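Local coordinates for TT1561 protein (Thermus thermophilus, PDB 1UF3), which is of unknown function but is a calcium-binding member of the calcineurin-like metallophosphoesterase superfamily and probably acts as a phosphoesterase, at residues 97-102 with 129-134; 117-122 with 169-174; 138-143 with 151-156. All blocks are in the same frame, centred on the assembly; numbering follows the deposited sequence.

Interaction 1 (97-102 with 129-134)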
loop_
_atom_site.group_PDB
_atom_site.type_symbol
_atom_site.label_atom_id
_atom_site.label_comp_id
_atom_site.label_asym_id
_atom_site.label_seq_id
_atom_site.Cartn_x
_atom_site.Cartn_y
_atom_site.Cartn_z
ATOM N N VAL A 97 -13.675 -16.147 20.528
ATOM C CA VAL A 97 -12.671 -17.123 20.940
ATOM C C VAL A 97 -13.020 -17.843 22.238
ATOM O O VAL A 97 -12.212 -18.597 22.782
ATOM C CB VAL A 97 -11.246 -16.474 21.026
ATOM C CG1 VAL A 97 -10.755 -16.101 19.599
ATOM C CG2 VAL A 97 -11.274 -15.216 21.895
ATOM N N HIS A 98 -14.253 -17.655 22.703
ATOM C CA HIS A 98 -14.720 -18.310 23.929
ATOM C C HIS A 98 -14.640 -19.843 23.783
ATOM O O HIS A 98 -15.305 -20.442 22.942
ATOM C CB HIS A 98 -16.164 -17.848 24.245
ATOM C CG HIS A 98 -16.755 -18.474 25.475
ATOM N ND1 HIS A 98 -16.178 -18.362 26.727
ATOM C CD2 HIS A 98 -17.850 -19.258 25.639
ATOM C CE1 HIS A 98 -16.888 -19.054 27.603
ATOM N NE2 HIS A 98 -17.907 -19.607 26.968
ATOM N N GLU A 99 -13.794 -20.459 24.603
ATOM C CA GLU A 99 -13.536 -21.908 24.640
ATOM C C GLU A 99 -12.843 -22.404 23.369
ATOM O O GLU A 99 -12.680 -23.603 23.171
ATOM C CB GLU A 99 -14.821 -22.733 24.841
ATOM C CG GLU A 99 -15.789 -22.228 25.907
ATOM C CD GLU A 99 -17.024 -23.126 26.019
ATOM O OE1 GLU A 99 -17.415 -23.745 25.010
ATOM O OE2 GLU A 99 -17.610 -23.213 27.114
ATOM N N THR A 100 -12.434 -21.493 22.503
ATOM C CA THR A 100 -11.773 -21.932 21.291
ATOM C C THR A 100 -10.545 -21.063 20.983
ATOM O O THR A 100 -10.012 -20.397 21.887
ATOM C CB THR A 100 -12.814 -21.997 20.108
ATOM O OG1 THR A 100 -12.241 -22.690 18.999
ATOM C CG2 THR A 100 -13.254 -20.621 19.689
ATOM N N PHE A 101 -10.084 -21.044 19.730
ATOM C CA PHE A 101 -8.889 -20.268 19.412
ATOM C C PHE A 101 -8.801 -19.851 17.950
ATOM O O PHE A 101 -9.549 -20.346 17.108
ATOM C CB PHE A 101 -7.662 -21.121 19.735
ATOM C CG PHE A 101 -7.446 -22.240 18.759
ATOM C CD1 PHE A 101 -6.667 -22.040 17.612
ATOM C CD2 PHE A 101 -8.103 -23.454 18.924
ATOM C CE1 PHE A 101 -6.557 -23.024 16.651
ATOM C CE2 PHE A 101 -8.005 -24.449 17.973
ATOM C CZ PHE A 101 -7.228 -24.233 16.822
ATOM N N THR A 102 -7.893 -18.921 17.664
ATOM C CA THR A 102 -7.632 -18.523 16.287
ATOM C C THR A 102 -6.194 -17.995 16.253
ATOM O O THR A 102 -5.622 -17.736 17.314
ATOM C CB THR A 102 -8.611 -17.440 15.777
ATOM O OG1 THR A 102 -8.396 -17.249 14.374
ATOM C CG2 THR A 102 -8.415 -16.126 16.494
ATOM N N LEU A 129 -23.626 -16.614 32.558
ATOM C CA LEU A 129 -22.546 -17.464 32.051
ATOM C C LEU A 129 -21.602 -17.594 33.221
ATOM O O LEU A 129 -20.980 -16.621 33.622
ATOM C CB LEU A 129 -21.801 -16.830 30.873
ATOM C CG LEU A 129 -22.614 -16.465 29.624
ATOM C CD1 LEU A 129 -21.662 -16.151 28.453
ATOM C CD2 LEU A 129 -23.542 -17.609 29.264
ATOM N N ARG A 130 -21.467 -18.791 33.765
ATOM C CA ARG A 130 -20.586 -18.969 34.904
ATOM C C ARG A 130 -19.929 -20.319 34.788
ATOM O O ARG A 130 -20.609 -21.332 34.592
ATOM C CB ARG A 130 -21.395 -18.897 36.223
ATOM C CG ARG A 130 -20.556 -19.049 37.484
ATOM C CD ARG A 130 -21.386 -19.020 38.780
ATOM N NE ARG A 130 -22.168 -20.240 38.970
ATOM C CZ ARG A 130 -23.479 -20.355 38.744
ATOM N NH1 ARG A 130 -24.193 -19.313 38.319
ATOM N NH2 ARG A 130 -24.080 -21.525 38.928
ATOM N N TYR A 131 -18.610 -20.356 34.908
ATOM C CA TYR A 131 -17.943 -21.647 34.825
ATOM C C TYR A 131 -16.970 -21.827 35.954
ATOM O O TYR A 131 -16.264 -20.893 36.327
ATOM C CB TYR A 131 -17.156 -21.808 33.506
ATOM C CG TYR A 131 -17.919 -21.424 32.254
ATOM C CD1 TYR A 131 -17.813 -20.146 31.711
ATOM C CD2 TYR A 131 -18.744 -22.344 31.610
ATOM C CE1 TYR A 131 -18.508 -19.797 30.550
ATOM C CE2 TYR A 131 -19.446 -21.997 30.452
ATOM C CZ TYR A 131 -19.321 -20.738 29.938
ATOM O OH TYR A 131 -20.032 -20.403 28.821
ATOM N N PRO A 132 -16.921 -23.034 36.517
ATOM C CA PRO A 132 -15.982 -23.295 37.606
ATOM C C PRO A 132 -14.573 -23.385 36.997
ATOM O O PRO A 132 -14.415 -23.784 35.833
ATOM C CB PRO A 132 -16.475 -24.616 38.178
ATOM C CG PRO A 132 -17.127 -25.289 36.989
ATOM C CD PRO A 132 -17.854 -24.161 36.326
ATOM N N ALA A 133 -13.558 -23.023 37.774
ATOM C CA ALA A 133 -12.185 -23.043 37.283
ATOM C C ALA A 133 -11.799 -24.278 36.476
ATOM O O ALA A 133 -11.169 -24.143 35.436
ATOM C CB ALA A 133 -11.200 -22.863 38.444
ATOM N N TRP A 134 -12.152 -25.476 36.943
ATOM C CA TRP A 134 -11.788 -26.686 36.208
ATOM C C TRP A 134 -12.288 -26.672 34.759
ATOM O O TRP A 134 -11.658 -27.276 33.885
ATOM C CB TRP A 134 -12.285 -27.958 36.904
ATOM C CG TRP A 134 -13.782 -28.210 36.858
ATOM C CD1 TRP A 134 -14.713 -27.815 37.787
ATOM C CD2 TRP A 134 -14.512 -28.901 35.832
ATOM N NE1 TRP A 134 -15.976 -28.218 37.397
ATOM C CE2 TRP A 134 -15.882 -28.885 36.204
ATOM C CE3 TRP A 134 -14.146 -29.528 34.631
ATOM C CZ2 TRP A 134 -16.884 -29.471 35.418
ATOM C CZ3 TRP A 134 -15.149 -30.110 33.844
ATOM C CH2 TRP A 134 -16.501 -30.077 34.246
#
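The imidazole of His98 meets the phenol of Tyr131 at its edge, where NE2 gives a hydrogen bond to Tyr131 OH (2.9 Å, N-H...O angle 148°), and one face of the imidazole is covered by CG of the next residue, Glu99, 3.5 Å above the ring centre. The two side chains approach from opposite directions. Their planes are inclined at 39°, too oblique for either a stack or a T-shape, and the hydroxyl sits 18° out of the imidazole plane. His98 CE1 nevertheless comes to 3.4 Å from Tyr131 CE1, so the rings touch beside the bond as well as through it. The other nitrogen, ND1, accepts from Gly114 N, and bonds at both ring nitrogens fix its rotation. Glu99 runs extended from CG and crosses the tyrosine at about a right angle; its OE2 lies 4.0 Å from Tyr131 CE2 and forms a salt bridge with Arg139. Tyr131 OH is also hydrogen-bonded to Glu125 OE2, so the one oxygen joins a histidine to a carboxylate. A phenylalanine here would keep most of the ring contact but would probably leave His98 NE2 and Glu125 OE2 without their shared partner and the carboxylate freer to turn. His98 and Glu99 are the central pair of a type II turn closed by Thr100 N to Val97 O, which carries the chain from strand 94-96 of one sheet to strand 101-104 of the other. Glu99 and Glu125 are calcium ligands seen for this protein, although that ion is not bound to this chain in the model. The Glu99 side chain lies about 4 Å from a bound calcium, consistent with second-shell bracing of a metal site between the two sheets of the metallophosphoesterase alpha/beta sandwich.

Interaction 2 (117-122 with 169-174)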
loop_
_atom_site.group_PDB
_atom_site.type_symbol
_atom_site.label_atom_id
_atom_site.label_comp_id
_atom_site.label_asym_id
_atom_site.label_seq_id
_atom_site.Cartn_x
_atom_site.Cartn_y
_atom_site.Cartn_z
ATOM N N ILE A 117 -15.530 -16.779 35.685
ATOM C CA ILE A 117 -14.846 -18.005 36.051
ATOM C C ILE A 117 -14.869 -18.037 37.588
ATOM O O ILE A 117 -14.118 -17.315 38.243
ATOM C CB ILE A 117 -13.376 -18.063 35.566
ATOM C CG1 ILE A 117 -13.308 -18.082 34.031
ATOM C CG2 ILE A 117 -12.737 -19.354 36.079
ATOM C CD1 ILE A 117 -11.888 -17.819 33.447
ATOM N N ALA A 118 -15.753 -18.859 38.148
ATOM C CA ALA A 118 -15.899 -19.003 39.596
ATOM C C ALA A 118 -14.918 -20.052 40.098
ATOM O O ALA A 118 -14.513 -20.943 39.338
ATOM C CB ALA A 118 -17.331 -19.418 39.933
ATOM N N ASP A 119 -14.535 -19.962 41.372
ATOM C CA ASP A 119 -13.585 -20.925 41.913
ATOM C C ASP A 119 -14.163 -22.326 41.799
ATOM O O ASP A 119 -13.475 -23.268 41.389
ATOM C CB ASP A 119 -13.252 -20.623 43.386
ATOM C CG ASP A 119 -12.738 -19.198 43.596
ATOM O OD1 ASP A 119 -12.227 -18.594 42.623
ATOM O OD2 ASP A 119 -12.840 -18.680 44.736
ATOM N N GLU A 120 -15.441 -22.444 42.141
ATOM C CA GLU A 120 -16.127 -23.725 42.114
ATOM C C GLU A 120 -17.570 -23.555 41.685
ATOM O O GLU A 120 -17.937 -22.562 41.073
ATOM C CB GLU A 120 -16.109 -24.352 43.514
ATOM C CG GLU A 120 -14.957 -25.285 43.789
ATOM C CD GLU A 120 -14.993 -25.844 45.212
ATOM O OE1 GLU A 120 -14.720 -25.079 46.173
ATOM O OE2 GLU A 120 -15.306 -27.052 45.360
ATOM N N GLY A 121 -18.385 -24.539 42.033
ATOM C CA GLY A 121 -19.793 -24.484 41.711
ATOM C C GLY A 121 -20.197 -25.235 40.459
ATOM O O GLY A 121 -19.427 -26.010 39.874
ATOM N N GLU A 122 -21.437 -24.997 40.056
ATOM C CA GLU A 122 -22.003 -25.623 38.873
ATOM C C GLU A 122 -21.988 -24.676 37.693
ATOM O O GLU A 122 -22.211 -23.471 37.836
ATOM C CB GLU A 122 -23.449 -26.060 39.131
ATOM C CG GLU A 122 -23.545 -27.315 39.937
ATOM C CD GLU A 122 -22.934 -28.475 39.205
ATOM O OE1 GLU A 122 -22.243 -29.292 39.851
ATOM O OE2 GLU A 122 -23.156 -28.565 37.980
ATOM N N SER A 169 -9.278 -13.444 41.042
ATOM C CA SER A 169 -9.266 -14.898 41.131
ATOM C C SER A 169 -7.865 -15.503 41.147
ATOM O O SER A 169 -7.028 -15.175 40.307
ATOM C CB SER A 169 -10.064 -15.496 39.964
ATOM O OG SER A 169 -9.769 -16.867 39.801
ATOM N N HIS A 170 -7.619 -16.384 42.108
ATOM C CA HIS A 170 -6.333 -17.073 42.205
ATOM C C HIS A 170 -6.266 -18.158 41.120
ATOM O O HIS A 170 -5.186 -18.497 40.613
ATOM C CB HIS A 170 -6.182 -17.706 43.595
ATOM C CG HIS A 170 -5.978 -16.701 44.689
ATOM N ND1 HIS A 170 -4.732 -16.231 45.046
ATOM C CD2 HIS A 170 -6.868 -16.031 45.457
ATOM C CE1 HIS A 170 -4.862 -15.311 45.985
ATOM N NE2 HIS A 170 -6.149 -15.169 46.252
ATOM N N GLU A 171 -7.418 -18.712 40.772
ATOM C CA GLU A 171 -7.441 -19.742 39.739
ATOM C C GLU A 171 -7.048 -19.154 38.386
ATOM O O GLU A 171 -6.275 -19.754 37.631
ATOM C CB GLU A 171 -8.833 -20.368 39.624
ATOM C CG GLU A 171 -8.954 -21.726 40.267
ATOM C CD GLU A 171 -9.002 -21.637 41.751
ATOM O OE1 GLU A 171 -9.473 -20.587 42.242
ATOM O OE2 GLU A 171 -8.587 -22.606 42.419
ATOM N N VAL A 172 -7.593 -17.988 38.071
ATOM C CA VAL A 172 -7.270 -17.354 36.806
ATOM C C VAL A 172 -5.782 -17.000 36.798
ATOM O O VAL A 172 -5.097 -17.172 35.788
ATOM C CB VAL A 172 -8.127 -16.107 36.584
ATOM C CG1 VAL A 172 -7.612 -15.324 35.400
ATOM C CG2 VAL A 172 -9.580 -16.530 36.345
ATOM N N ALA A 173 -5.284 -16.515 37.931
ATOM C CA ALA A 173 -3.878 -16.171 38.050
ATOM C C ALA A 173 -3.076 -17.436 37.768
ATOM O O ALA A 173 -2.049 -17.393 37.081
ATOM C CB ALA A 173 -3.579 -15.664 39.457
ATOM N N HIS A 174 -3.577 -18.554 38.295
ATOM C CA HIS A 174 -2.944 -19.857 38.144
ATOM C C HIS A 174 -2.898 -20.325 36.675
ATOM O O HIS A 174 -1.906 -20.922 36.244
ATOM C CB HIS A 174 -3.667 -20.879 39.031
ATOM C CG HIS A 174 -3.027 -22.232 39.047
ATOM N ND1 HIS A 174 -3.578 -23.325 38.410
ATOM C CD2 HIS A 174 -1.869 -22.665 39.605
ATOM C CE1 HIS A 174 -2.785 -24.373 38.572
ATOM N NE2 HIS A 174 -1.740 -23.999 39.294
HETATM O O HOH W 1 -12.210 -18.009 40.150
HETATM O O HOH W 2 -11.125 -23.713 42.810
#
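Ile117 and Asp119, at the end of strand 108-118 and just past it, meet the first turn of helix 170-179 in a partly buried contact that is apolar on its inner side and water-bridged at the surface. The fold is the layered alpha/beta sandwich of the metallophosphoesterases, and the motif at the helix start is an N-cap: Ser169 OG accepts from Val172 N at 3.0 Å, nearly straight at 169°. Inside, CD1 of Ile117 touches CG2 of Val172 at 3.9 Å, and Phe155 packs against both residues. Farther out, the carboxylates of Asp119 and Glu171 come close without a bond, OD1 to OE1 3.4 Å, their planes 47° apart. Glu171 reaches this point because its chain bends at chi2 (75°). Two acceptors so near would probably raise the proton affinity of one of them, though the N-terminal end of the helix should soften the repulsion. One water donates to Asp119 O and, weakly, to Glu171 OE2. The capping serine is itself tied to the strand by another water, which donates to Ile117 O and to Asp119 OD1 and sits 2.7 Å from Ser169 OG.

Interaction 3 (138-143 with 151-156)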
loop_
_atom_site.group_PDB
_atom_site.type_symbol
_atom_site.label_atom_id
_atom_site.label_comp_id
_atom_site.label_asym_id
_atom_site.label_seq_id
_atom_site.Cartn_x
_atom_site.Cartn_y
_atom_site.Cartn_z
ATOM N N TYR A 138 -9.898 -26.841 31.615
ATOM C CA TYR A 138 -10.127 -27.884 30.631
ATOM C C TYR A 138 -10.173 -27.277 29.217
ATOM O O TYR A 138 -9.705 -27.895 28.268
ATOM C CB TYR A 138 -11.434 -28.640 30.931
ATOM C CG TYR A 138 -11.630 -29.883 30.072
ATOM C CD1 TYR A 138 -11.025 -31.090 30.415
ATOM C CD2 TYR A 138 -12.393 -29.835 28.893
ATOM C CE1 TYR A 138 -11.167 -32.223 29.619
ATOM C CE2 TYR A 138 -12.541 -30.973 28.082
ATOM C CZ TYR A 138 -11.927 -32.157 28.453
ATOM O OH TYR A 138 -12.075 -33.293 27.685
ATOM N N ARG A 139 -10.732 -26.073 29.073
ATOM C CA ARG A 139 -10.805 -25.441 27.760
ATOM C C ARG A 139 -9.408 -25.085 27.274
ATOM O O ARG A 139 -9.071 -25.294 26.117
ATOM C CB ARG A 139 -11.609 -24.124 27.771
ATOM C CG ARG A 139 -13.072 -24.195 28.188
ATOM C CD ARG A 139 -13.842 -25.299 27.493
ATOM N NE ARG A 139 -15.245 -25.277 27.896
ATOM C CZ ARG A 139 -16.130 -26.238 27.628
ATOM N NH1 ARG A 139 -15.776 -27.325 26.949
ATOM N NH2 ARG A 139 -17.384 -26.109 28.037
ATOM N N LEU A 140 -8.601 -24.528 28.169
ATOM C CA LEU A 140 -7.262 -24.100 27.797
ATOM C C LEU A 140 -6.219 -25.187 27.600
ATOM O O LEU A 140 -5.212 -24.950 26.936
ATOM C CB LEU A 140 -6.751 -23.084 28.808
ATOM C CG LEU A 140 -7.673 -21.860 28.924
ATOM C CD1 LEU A 140 -7.202 -20.989 30.082
ATOM C CD2 LEU A 140 -7.695 -21.069 27.602
ATOM N N LYS A 141 -6.444 -26.375 28.132
ATOM C CA LYS A 141 -5.437 -27.408 27.966
ATOM C C LYS A 141 -5.307 -27.868 26.509
ATOM O O LYS A 141 -4.283 -28.437 26.137
ATOM C CB LYS A 141 -5.714 -28.622 28.864
ATOM C CG LYS A 141 -6.841 -29.510 28.393
ATOM C CD LYS A 141 -6.789 -30.848 29.088
ATOM C CE LYS A 141 -7.930 -31.746 28.625
ATOM N NZ LYS A 141 -7.820 -33.129 29.166
ATOM N N ALA A 142 -6.335 -27.628 25.694
ATOM C CA ALA A 142 -6.282 -28.019 24.275
ATOM C C ALA A 142 -5.133 -27.315 23.564
ATOM O O ALA A 142 -4.610 -27.814 22.597
ATOM C CB ALA A 142 -7.591 -27.654 23.572
ATOM N N LEU A 143 -4.732 -26.158 24.070
ATOM C CA LEU A 143 -3.682 -25.381 23.444
ATOM C C LEU A 143 -2.275 -25.973 23.516
ATOM O O LEU A 143 -1.414 -25.614 22.700
ATOM C CB LEU A 143 -3.676 -23.972 24.040
ATOM C CG LEU A 143 -4.974 -23.169 23.924
ATOM C CD1 LEU A 143 -4.799 -21.827 24.638
ATOM C CD2 LEU A 143 -5.318 -22.934 22.453
ATOM N N LYS A 151 1.079 -16.762 23.187
ATOM C CA LYS A 151 -0.381 -16.757 23.414
ATOM C C LYS A 151 -0.994 -15.436 23.894
ATOM O O LYS A 151 -0.355 -14.663 24.624
ATOM C CB LYS A 151 -0.761 -17.852 24.412
ATOM C CG LYS A 151 -0.414 -19.264 23.961
ATOM C CD LYS A 151 -0.577 -20.262 25.100
ATOM C CE LYS A 151 0.038 -21.608 24.773
ATOM N NZ LYS A 151 0.098 -22.540 25.946
ATOM N N ILE A 152 -2.227 -15.172 23.447
ATOM C CA ILE A 152 -2.989 -13.979 23.846
ATOM C C ILE A 152 -4.311 -14.532 24.389
ATOM O O ILE A 152 -5.054 -15.208 23.666
ATOM C CB ILE A 152 -3.281 -13.037 22.656
ATOM C CG1 ILE A 152 -1.970 -12.444 22.117
ATOM C CG2 ILE A 152 -4.242 -11.908 23.103
ATOM C CD1 ILE A 152 -2.128 -11.377 21.039
ATOM N N PHE A 153 -4.570 -14.288 25.674
ATOM C CA PHE A 153 -5.772 -14.778 26.336
ATOM C C PHE A 153 -6.777 -13.669 26.580
ATOM O O PHE A 153 -6.406 -12.547 26.883
ATOM C CB PHE A 153 -5.441 -15.403 27.710
ATOM C CG PHE A 153 -4.775 -16.763 27.655
ATOM C CD1 PHE A 153 -4.540 -17.422 26.444
ATOM C CD2 PHE A 153 -4.407 -17.392 28.827
ATOM C CE1 PHE A 153 -3.957 -18.677 26.422
ATOM C CE2 PHE A 153 -3.819 -18.659 28.812
ATOM C CZ PHE A 153 -3.595 -19.299 27.614
ATOM N N LEU A 154 -8.056 -14.002 26.459
ATOM C CA LEU A 154 -9.131 -13.041 26.726
ATOM C C LEU A 154 -10.010 -13.638 27.817
ATOM O O LEU A 154 -10.523 -14.735 27.676
ATOM C CB LEU A 154 -9.982 -12.778 25.475
ATOM C CG LEU A 154 -9.545 -11.600 24.604
ATOM C CD1 LEU A 154 -8.257 -11.972 23.863
ATOM C CD2 LEU A 154 -10.659 -11.235 23.620
ATOM N N PHE A 155 -10.156 -12.938 28.929
ATOM C CA PHE A 155 -11.007 -13.437 30.015
ATOM C C PHE A 155 -11.863 -12.279 30.492
ATOM O O PHE A 155 -11.507 -11.101 30.334
ATOM C CB PHE A 155 -10.219 -13.853 31.265
ATOM C CG PHE A 155 -9.273 -14.973 31.073
ATOM C CD1 PHE A 155 -7.915 -14.791 31.371
ATOM C CD2 PHE A 155 -9.732 -16.236 30.736
ATOM C CE1 PHE A 155 -7.044 -15.855 31.348
ATOM C CE2 PHE A 155 -8.874 -17.301 30.705
ATOM C CZ PHE A 155 -7.513 -17.115 31.019
ATOM N N HIS A 156 -12.989 -12.611 31.100
ATOM C CA HIS A 156 -13.779 -11.543 31.652
ATOM C C HIS A 156 -13.261 -11.345 33.093
ATOM O O HIS A 156 -12.991 -10.228 33.523
ATOM C CB HIS A 156 -15.250 -11.892 31.683
ATOM C CG HIS A 156 -16.074 -10.824 32.323
ATOM N ND1 HIS A 156 -16.270 -10.757 33.687
ATOM C CD2 HIS A 156 -16.636 -9.707 31.805
ATOM C CE1 HIS A 156 -16.917 -9.640 33.979
ATOM N NE2 HIS A 156 -17.149 -8.985 32.853
HETATM O O HOH W 3 0.748 -24.615 24.074
#
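Leu143, in the 3-10 turn that follows helix 133-140, packs on Lys151 and Phe153 of strand 151-155. This is helix-on-sheet packing within a beta-alpha-beta crossover: the helix links strands 130-132 and 151-155, both parallel to strand 108-118. From the backbone outward, CB of Leu143 lies 4.5 Å from CE of Lys151, near the far end of the lysine chain. CG stands anti to the carbonyl carbon (chi1 -58°), which sends the fork toward the strand. One branch, CD1, meets the Phe153 ring obliquely, 3.7 Å from CE1, while CD2 turns to CB of Phe101. One turn earlier, Leu140 divides its methyls between two rings: CD2 lies over one face of Phe153, and CD1 comes in the ring plane to the edge of Phe155, 4.0 Å from CZ. Leu175 and His179 of helix 170-179 also touch Leu140, so the leucine is wedged between helix and sheet. The ammonium group of Lys151 is held in this buried setting by a hydrogen bond to His179 and a cation-pi contact with Trp144; a water accepts from Lys151 NZ (2.9 Å) and lies 2.7 Å from Leu143 O.

All three contacts gather on the sheet built round strand 108-118. Interactions 1 and 3 have centres about 7 Å apart and are joined by the salt bridge between Glu99 OE2 and Arg139 NH2 (3.0 Å); both also border a second subunit. Interactions 1 and 2, about 12 Å apart, meet where Tyr131 O probably accepts a hydrogen bond from Ala118 N (2.8 Å). Between interactions 2 and 3 the bridge is apolar, Ile117 CD1 to Phe155 CD2 at 3.8 Å, and 3 is nested within the chain loop that 2 closes. Interaction 1 lies nearest the calcium, through the Glu99 side chain; the Ile117 side chain of interaction 2 is about 13 Å from a bound calcium.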